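Local coordinates for Alp7A (Bacillus subtilis, PDB 5EC0), which probably forms nucleotide-dependent, actin-like filaments that segregate plasmids, and holds ADP in its nucleotide site, at residues A[207-212]-A[322-327]; A[220-225]-A[312-317]. All coordinates share one frame; numbering follows the deposited sequence.

Interaction 1: A[207-212]-A[322-327]; sequences DVVFCD and YKYLYF
Phe327 turns the edge of its ring toward the face of Phe210, an offset edge-to-face pair with centroids 5.2 Å apart and planes at 71°. The nearest approach runs from Phe327 CE1 to Phe210 CD2, 3.3 Å. CG of Phe327 lies between its own backbone N and carbonyl carbon (chi1 55°), and the ring lies against the neighbouring strand, with Asp212 CA 4.0 Å above its centre. An alanine here would probably leave Phe210 without its edge-on partner and open a gap over Asp212 CA. Leu325 runs alongside Phe210 and sets CD2 over a ring face, offset toward the rim, 3.9 Å from the centroid. Beneath these groups, five backbone hydrogen bonds join the strands in parallel, Val209 N to Lys323 O at 2.8 Å among them. The strands are interior neighbours in the five-stranded sheet of an actin-type ATPase domain, 207-213 being its middle strand, flanked also by 218-223. On the other sheet face, Val209 CB lies 3.7 Å from Tyr324 CD2, and Cys211 SG meets the Tyr326 ring obliquely. Farther out, Tyr326 OH is hydrogen-bonded to His355 ND1, and Leu364 of helix 364-386 packs on Leu325 and Phe327. Ser181 OG and Asn365 ND2 are both hydrogen-bonded to Asp212 OD2 and probably help hold its carboxylate; nearest atoms of that side chain lie about 4 Å from the magnesium ion and about 5 Å from ADP.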
ATOM      1  N   ASP A 207      11.628 -22.217  -6.409  1.00 35.43           N
ATOM      2  CA  ASP A 207      10.436 -21.792  -5.694  1.00 36.68           C
ATOM      3  C   ASP A 207      10.833 -20.542  -4.895  1.00 38.91           C
ATOM      4  O   ASP A 207      11.957 -20.446  -4.401  1.00 27.02           O
ATOM      5  CB  ASP A 207       9.900 -22.886  -4.775  1.00 29.96           C
ATOM      6  CG  ASP A 207       9.436 -24.124  -5.536  1.00 38.93           C
ATOM      7  OD1 ASP A 207       9.147 -24.046  -6.754  1.00 32.17           O
ATOM      8  OD2 ASP A 207       9.348 -25.186  -4.891  1.00 41.14           O
ATOM      9  N   VAL A 208       9.923 -19.588  -4.784  1.00 25.07           N
ATOM     10  CA  VAL A 208      10.229 -18.336  -4.132  1.00 25.08           C
ATOM     11  C   VAL A 208       9.224 -18.032  -3.036  1.00 32.63           C
ATOM     12  O   VAL A 208       8.006 -18.106  -3.258  1.00 28.91           O
ATOM     13  CB  VAL A 208      10.256 -17.172  -5.156  1.00 38.78           C
ATOM     14  CG1 VAL A 208      10.285 -15.818  -4.452  1.00 29.59           C
ATOM     15  CG2 VAL A 208      11.463 -17.319  -6.065  1.00 40.45           C
ATOM     16  N   VAL A 209       9.733 -17.684  -1.855  1.00 27.74           N
ATOM     17  CA  VAL A 209       8.870 -17.172  -0.805  1.00 30.28           C
ATOM     18  C   VAL A 209       8.773 -15.638  -0.864  1.00 34.64           C
ATOM     19  O   VAL A 209       9.725 -14.910  -0.516  1.00 32.41           O
ATOM     20  CB  VAL A 209       9.352 -17.618   0.588  1.00 35.40           C
ATOM     21  CG1 VAL A 209       8.439 -17.061   1.674  1.00 25.77           C
ATOM     22  CG2 VAL A 209       9.392 -19.134   0.656  1.00 27.83           C
ATOM     23  N   PHE A 210       7.618 -15.153  -1.321  1.00 26.17           N
ATOM     24  CA  PHE A 210       7.348 -13.709  -1.350  1.00 29.77           C
ATOM     25  C   PHE A 210       7.018 -13.222   0.037  1.00 30.67           C
ATOM     26  O   PHE A 210       6.053 -13.698   0.628  1.00 30.70           O
ATOM     27  CB  PHE A 210       6.191 -13.386  -2.280  1.00 29.73           C
ATOM     28  CG  PHE A 210       6.602 -12.843  -3.612  1.00 30.41           C
ATOM     29  CD1 PHE A 210       7.718 -13.332  -4.266  1.00 36.88           C
ATOM     30  CD2 PHE A 210       5.847 -11.853  -4.224  1.00 31.43           C
ATOM     31  CE1 PHE A 210       8.092 -12.834  -5.514  1.00 42.35           C
ATOM     32  CE2 PHE A 210       6.215 -11.337  -5.456  1.00 37.71           C
ATOM     33  CZ  PHE A 210       7.341 -11.834  -6.109  1.00 42.78           C
ATOM     34  N   CYS A 211       7.808 -12.283   0.561  1.00 25.80           N
ATOM     35  CA  CYS A 211       7.590 -11.774   1.918  1.00 22.81           C
ATOM     36  C   CYS A 211       7.174 -10.305   1.933  1.00 30.43           C
ATOM     37  O   CYS A 211       8.014  -9.405   1.851  1.00 28.84           O
ATOM     38  CB  CYS A 211       8.844 -11.951   2.757  1.00 24.99           C
ATOM     39  SG  CYS A 211       9.434 -13.639   2.771  1.00 37.83           S
ATOM     40  N   ASP A 212       5.867 -10.085   2.025  1.00 30.97           N
ATOM     41  CA  ASP A 212       5.288  -8.749   2.087  1.00 24.23           C
ATOM     42  C   ASP A 212       5.336  -8.235   3.536  1.00 24.01           C
ATOM     43  O   ASP A 212       4.422  -8.486   4.330  1.00 26.93           O
ATOM     44  CB  ASP A 212       3.849  -8.783   1.550  1.00 22.69           C
ATOM     45  CG  ASP A 212       3.244  -7.396   1.356  1.00 19.73           C
ATOM     46  OD1 ASP A 212       3.818  -6.389   1.837  1.00 31.38           O
ATOM     47  OD2 ASP A 212       2.160  -7.326   0.739  1.00 19.90           O
ATOM     48  N   TYR A 322      15.005 -22.812  -1.688  1.00 39.68           N
ATOM     49  CA  TYR A 322      14.103 -21.687  -1.866  1.00 37.01           C
ATOM     50  C   TYR A 322      14.891 -20.395  -2.028  1.00 38.11           C
ATOM     51  O   TYR A 322      15.998 -20.262  -1.507  1.00 44.30           O
ATOM     52  CB  TYR A 322      13.166 -21.536  -0.671  1.00 36.30           C
ATOM     53  CG  TYR A 322      12.028 -22.525  -0.568  1.00 44.72           C
ATOM     54  CD1 TYR A 322      11.793 -23.474  -1.557  1.00 42.70           C
ATOM     55  CD2 TYR A 322      11.176 -22.503   0.537  1.00 41.41           C
ATOM     56  CE1 TYR A 322      10.746 -24.375  -1.441  1.00 43.68           C
ATOM     57  CE2 TYR A 322      10.136 -23.396   0.658  1.00 38.18           C
ATOM     58  CZ  TYR A 322       9.921 -24.329  -0.329  1.00 39.36           C
ATOM     59  OH  TYR A 322       8.875 -25.212  -0.200  1.00 40.70           O
ATOM     60  N   LYS A 323      14.318 -19.438  -2.745  1.00 33.84           N
ATOM     61  CA  LYS A 323      14.792 -18.060  -2.679  1.00 38.01           C
ATOM     62  C   LYS A 323      13.737 -17.203  -1.991  1.00 32.39           C
ATOM     63  O   LYS A 323      12.561 -17.572  -1.932  1.00 32.09           O
ATOM     64  CB  LYS A 323      15.124 -17.511  -4.068  1.00 32.29           C
ATOM     65  CG  LYS A 323      16.457 -18.038  -4.597  1.00 39.31           C
ATOM     66  CD  LYS A 323      16.739 -17.621  -6.038  1.00 38.71           C
ATOM     67  CE  LYS A 323      18.142 -18.033  -6.444  1.00 36.66           C
ATOM     68  NZ  LYS A 323      18.448 -17.653  -7.841  1.00 37.21           N
ATOM     69  N   TYR A 324      14.175 -16.066  -1.465  1.00 35.26           N
ATOM     70  CA  TYR A 324      13.321 -15.177  -0.689  1.00 33.64           C
ATOM     71  C   TYR A 324      13.339 -13.793  -1.302  1.00 33.57           C
ATOM     72  O   TYR A 324      14.411 -13.198  -1.502  1.00 35.32           O
ATOM     73  CB  TYR A 324      13.778 -15.145   0.779  1.00 36.29           C
ATOM     74  CG  TYR A 324      13.640 -16.502   1.432  1.00 37.12           C
ATOM     75  CD1 TYR A 324      14.564 -17.513   1.184  1.00 39.99           C
ATOM     76  CD2 TYR A 324      12.565 -16.784   2.259  1.00 38.52           C
ATOM     77  CE1 TYR A 324      14.420 -18.762   1.743  1.00 33.97           C
ATOM     78  CE2 TYR A 324      12.417 -18.018   2.831  1.00 32.16           C
ATOM     79  CZ  TYR A 324      13.343 -19.006   2.565  1.00 35.12           C
ATOM     80  OH  TYR A 324      13.188 -20.231   3.134  1.00 36.83           O
ATOM     81  N   LEU A 325      12.151 -13.296  -1.629  1.00 28.74           N
ATOM     82  CA  LEU A 325      12.001 -11.935  -2.107  1.00 25.60           C
ATOM     83  C   LEU A 325      11.229 -11.127  -1.082  1.00 29.30           C
ATOM     84  O   LEU A 325      10.050 -11.391  -0.849  1.00 29.07           O
ATOM     85  CB  LEU A 325      11.287 -11.869  -3.459  1.00 31.33           C
ATOM     86  CG  LEU A 325      11.337 -10.417  -3.973  1.00 36.32           C
ATOM     87  CD1 LEU A 325      12.596 -10.148  -4.803  1.00 34.84           C
ATOM     88  CD2 LEU A 325      10.060  -9.938  -4.695  1.00 29.01           C
ATOM     89  N   TYR A 326      11.900 -10.130  -0.502  1.00 27.79           N
ATOM     90  CA  TYR A 326      11.347  -9.286   0.565  1.00 26.12           C
ATOM     91  C   TYR A 326      10.851  -7.950   0.026  1.00 26.30           C
ATOM     92  O   TYR A 326      11.566  -7.276  -0.706  1.00 28.74           O
ATOM     93  CB  TYR A 326      12.413  -9.038   1.660  1.00 25.10           C
ATOM     94  CG  TYR A 326      13.028 -10.303   2.241  1.00 27.61           C
ATOM     95  CD1 TYR A 326      12.457 -10.932   3.341  1.00 28.22           C
ATOM     96  CD2 TYR A 326      14.173 -10.865   1.691  1.00 30.21           C
ATOM     97  CE1 TYR A 326      13.001 -12.082   3.872  1.00 32.66           C
ATOM     98  CE2 TYR A 326      14.733 -12.020   2.223  1.00 27.84           C
ATOM     99  CZ  TYR A 326      14.136 -12.620   3.309  1.00 30.41           C
ATOM    100  OH  TYR A 326      14.664 -13.763   3.847  1.00 29.62           O
ATOM    101  N   PHE A 327       9.625  -7.566   0.373  1.00 32.89           N
ATOM    102  CA  PHE A 327       9.114  -6.244  -0.006  1.00 25.79           C
ATOM    103  C   PHE A 327       8.129  -5.687   1.041  1.00 26.93           C
ATOM    104  O   PHE A 327       8.147  -6.085   2.203  1.00 24.03           O
ATOM    105  CB  PHE A 327       8.464  -6.267  -1.422  1.00 24.71           C
ATOM    106  CG  PHE A 327       7.357  -7.295  -1.600  1.00 26.32           C
ATOM    107  CD1 PHE A 327       7.656  -8.638  -1.774  1.00 24.19           C
ATOM    108  CD2 PHE A 327       6.023  -6.903  -1.628  1.00 24.74           C
ATOM    109  CE1 PHE A 327       6.637  -9.578  -1.934  1.00 23.51           C
ATOM    110  CE2 PHE A 327       5.006  -7.823  -1.807  1.00 29.50           C
ATOM    111  CZ  PHE A 327       5.308  -9.164  -1.964  1.00 23.57           C
TER

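Interaction 2: A[220-225]-A[312-317]; sequences LVLLPA and NTFPAP
Leu222 and Phe314 make the principal contact, a CH-pi interaction. Leu222 CB stands over the middle of the Phe314 ring, 3.8 Å from its centroid and only 4° off the ring normal. The two side chains slide past each other in opposite directions. CG of Leu222 is anti to the backbone N (chi1 -176°), and beyond it CD2 comes to the ring's inner end, 4.0 Å from Phe314 CD1. On the opposite face, Thr313 CG2 sits 3.5 Å above the plane, also over the centre, and the ring is therefore sandwiched between Leu222 of the strand and Thr313, its own neighbour in the chain.

Further apolar packing reaches the outer end of the ring. Leu220 CB approaches Phe314 CE2 obliquely at 3.8 Å, and the backbone between the two leucines passes close by, with Leu222 N 3.9 Å from the same carbon.

Polar groups take a lesser part. Leu220 O lies in the ring plane at its edge, 3.9 Å from Phe314 CZ. Thr313 OG1, with its hydrogen bond to Gln309 O inside helix 292-313, offers Leu220 CD1 a distant neighbour at 4.1 Å.

Phe314 is the first residue to leave helical geometry after helix 292-313, and here it packs the helix end against strand 218-223. Val237 of the adjoining strand 236-239 and Tyr322 also touch Phe314. With no hydrogen bond across it, the hold of helix end on sheet probably depends on the fit of shapes, the CH-pi contact of Leu222 CB adding at most a weak directional preference.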
ATOM      1  N   LEU A 220       3.060 -13.873   3.531  1.00 27.94           N
ATOM      2  CA  LEU A 220       3.975 -14.662   2.722  1.00 29.87           C
ATOM      3  C   LEU A 220       3.234 -15.517   1.708  1.00 30.45           C
ATOM      4  O   LEU A 220       2.199 -16.123   2.022  1.00 27.85           O
ATOM      5  CB  LEU A 220       4.850 -15.542   3.618  1.00 34.04           C
ATOM      6  CG  LEU A 220       5.700 -14.797   4.657  1.00 40.21           C
ATOM      7  CD1 LEU A 220       5.006 -14.764   6.001  1.00 48.30           C
ATOM      8  CD2 LEU A 220       7.061 -15.447   4.790  1.00 45.40           C
ATOM      9  N   VAL A 221       3.762 -15.550   0.488  1.00 25.06           N
ATOM     10  CA  VAL A 221       3.200 -16.372  -0.579  1.00 28.97           C
ATOM     11  C   VAL A 221       4.259 -17.313  -1.157  1.00 31.15           C
ATOM     12  O   VAL A 221       5.372 -16.886  -1.458  1.00 28.58           O
ATOM     13  CB  VAL A 221       2.639 -15.511  -1.711  1.00 31.25           C
ATOM     14  CG1 VAL A 221       1.707 -16.344  -2.578  1.00 23.78           C
ATOM     15  CG2 VAL A 221       1.909 -14.315  -1.141  1.00 40.39           C
ATOM     16  N   LEU A 222       3.926 -18.589  -1.315  1.00 34.67           N
ATOM     17  CA  LEU A 222       4.881 -19.533  -1.904  1.00 30.28           C
ATOM     18  C   LEU A 222       4.625 -19.656  -3.410  1.00 27.81           C
ATOM     19  O   LEU A 222       3.588 -20.173  -3.833  1.00 32.32           O
ATOM     20  CB  LEU A 222       4.803 -20.895  -1.205  1.00 30.99           C
ATOM     21  CG  LEU A 222       5.805 -21.985  -1.623  1.00 27.80           C
ATOM     22  CD1 LEU A 222       7.222 -21.477  -1.435  1.00 26.82           C
ATOM     23  CD2 LEU A 222       5.588 -23.274  -0.818  1.00 28.42           C
ATOM     24  N   LEU A 223       5.554 -19.139  -4.215  1.00 23.13           N
ATOM     25  CA  LEU A 223       5.433 -19.191  -5.671  1.00 25.28           C
ATOM     26  C   LEU A 223       6.325 -20.272  -6.266  1.00 32.02           C
ATOM     27  O   LEU A 223       7.549 -20.214  -6.133  1.00 31.98           O
ATOM     28  CB  LEU A 223       5.785 -17.841  -6.306  1.00 21.79           C
ATOM     29  CG  LEU A 223       5.094 -16.596  -5.730  1.00 29.07           C
ATOM     30  CD1 LEU A 223       5.558 -15.345  -6.445  1.00 28.88           C
ATOM     31  CD2 LEU A 223       3.591 -16.703  -5.802  1.00 24.40           C
ATOM     32  N   PRO A 224       5.712 -21.253  -6.940  1.00 37.44           N
ATOM     33  CA  PRO A 224       6.468 -22.300  -7.630  1.00 34.15           C
ATOM     34  C   PRO A 224       7.373 -21.704  -8.703  1.00 40.22           C
ATOM     35  O   PRO A 224       7.050 -20.645  -9.248  1.00 35.14           O
ATOM     36  CB  PRO A 224       5.372 -23.181  -8.254  1.00 35.41           C
ATOM     37  CG  PRO A 224       4.136 -22.876  -7.474  1.00 40.14           C
ATOM     38  CD  PRO A 224       4.259 -21.425  -7.092  1.00 40.77           C
ATOM     39  N   ALA A 225       8.478 -22.392  -8.978  1.00 35.23           N
ATOM     40  CA  ALA A 225       9.524 -21.970  -9.908  1.00 40.72           C
ATOM     41  C   ALA A 225       9.021 -21.187 -11.123  1.00 34.75           C
ATOM     42  O   ALA A 225       8.106 -21.614 -11.807  1.00 35.28           O
ATOM     43  CB  ALA A 225      10.313 -23.212 -10.378  1.00 37.92           C
ATOM     44  N   ASN A 312      10.566 -20.496   8.582  1.00 51.79           N
ATOM     45  CA  ASN A 312       9.738 -21.524   9.225  1.00 52.02           C
ATOM     46  C   ASN A 312       8.312 -21.606   8.695  1.00 52.84           C
ATOM     47  O   ASN A 312       7.577 -22.540   9.013  1.00 42.77           O
ATOM     48  CB  ASN A 312       9.683 -21.288  10.733  1.00 52.60           C
ATOM     49  CG  ASN A 312      11.024 -21.468  11.399  1.00 61.97           C
ATOM     50  OD1 ASN A 312      11.839 -22.288  10.968  1.00 68.16           O
ATOM     51  ND2 ASN A 312      11.263 -20.706  12.465  1.00 59.75           N
ATOM     52  N   THR A 313       7.919 -20.616   7.904  1.00 51.23           N
ATOM     53  CA  THR A 313       6.555 -20.542   7.406  1.00 45.91           C
ATOM     54  C   THR A 313       6.322 -21.614   6.365  1.00 44.32           C
ATOM     55  O   THR A 313       5.303 -22.293   6.370  1.00 41.44           O
ATOM     56  CB  THR A 313       6.254 -19.161   6.801  1.00 45.28           C
ATOM     57  OG1 THR A 313       6.068 -18.214   7.858  1.00 50.46           O
ATOM     58  CG2 THR A 313       4.996 -19.208   5.948  1.00 42.00           C
ATOM     59  N   PHE A 314       7.276 -21.750   5.457  1.00 45.74           N
ATOM     60  CA  PHE A 314       7.202 -22.769   4.428  1.00 50.27           C
ATOM     61  C   PHE A 314       8.449 -23.631   4.579  1.00 62.27           C
ATOM     62  O   PHE A 314       9.537 -23.256   4.124  1.00 65.51           O
ATOM     63  CB  PHE A 314       7.102 -22.152   3.023  1.00 47.64           C
ATOM     64  CG  PHE A 314       5.872 -21.300   2.808  1.00 43.65           C
ATOM     65  CD1 PHE A 314       4.604 -21.870   2.817  1.00 46.00           C
ATOM     66  CD2 PHE A 314       5.986 -19.932   2.581  1.00 38.60           C
ATOM     67  CE1 PHE A 314       3.471 -21.087   2.622  1.00 38.81           C
ATOM     68  CE2 PHE A 314       4.856 -19.135   2.381  1.00 32.78           C
ATOM     69  CZ  PHE A 314       3.601 -19.710   2.401  1.00 34.65           C
ATOM     70  N   PRO A 315       8.301 -24.773   5.261  1.00 65.79           N
ATOM     71  CA  PRO A 315       9.436 -25.641   5.578  1.00 72.57           C
ATOM     72  C   PRO A 315      10.084 -26.191   4.314  1.00 74.54           C
ATOM     73  O   PRO A 315       9.621 -27.210   3.787  1.00 82.58           O
ATOM     74  CB  PRO A 315       8.803 -26.764   6.413  1.00 75.16           C
ATOM     75  CG  PRO A 315       7.485 -26.218   6.876  1.00 71.45           C
ATOM     76  CD  PRO A 315       7.033 -25.314   5.776  1.00 66.38           C
ATOM     77  N   ALA A 316      11.130 -25.518   3.835  1.00 69.27           N
ATOM     78  CA  ALA A 316      11.866 -25.971   2.654  1.00 70.28           C
ATOM     79  C   ALA A 316      12.418 -27.377   2.862  1.00 72.58           C
ATOM     80  O   ALA A 316      13.200 -27.615   3.790  1.00 72.84           O
ATOM     81  CB  ALA A 316      13.001 -25.009   2.315  1.00 66.21           C
ATOM     82  N   PRO A 317      11.995 -28.319   2.002  1.00 70.88           N
ATOM     83  CA  PRO A 317      12.527 -29.684   2.083  1.00 71.92           C
ATOM     84  C   PRO A 317      14.022 -29.669   1.778  1.00 65.32           C
ATOM     85  O   PRO A 317      14.504 -28.804   1.033  1.00 55.13           O
ATOM     86  CB  PRO A 317      11.731 -30.450   1.017  1.00 70.16           C
ATOM     87  CG  PRO A 317      11.249 -29.404   0.072  1.00 70.32           C
ATOM     88  CD  PRO A 317      11.043 -28.150   0.890  1.00 66.80           C
TER

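Overall arrangement
The two contacts show how a sheet and the end of a helix beside it are built together, their centres about 8 Å apart. Along the chain, interaction 2 is nested within the loop closed by interaction 1: strand 207-213 runs on into strand 218-223, and helix 292-313 leads into strand 322-327. The first two strands are antiparallel neighbours in the five-stranded sheet, tied through Val208 N to Leu223 O and Phe210 N to Val221 O. Tyr322 touches both Phe314 and Leu222, joining the contacts on one sheet face. Interaction 1 carries the sheet to the magnesium-ADP site, whereas interaction 2 packs the helix end on the same sheet away from the nucleotide.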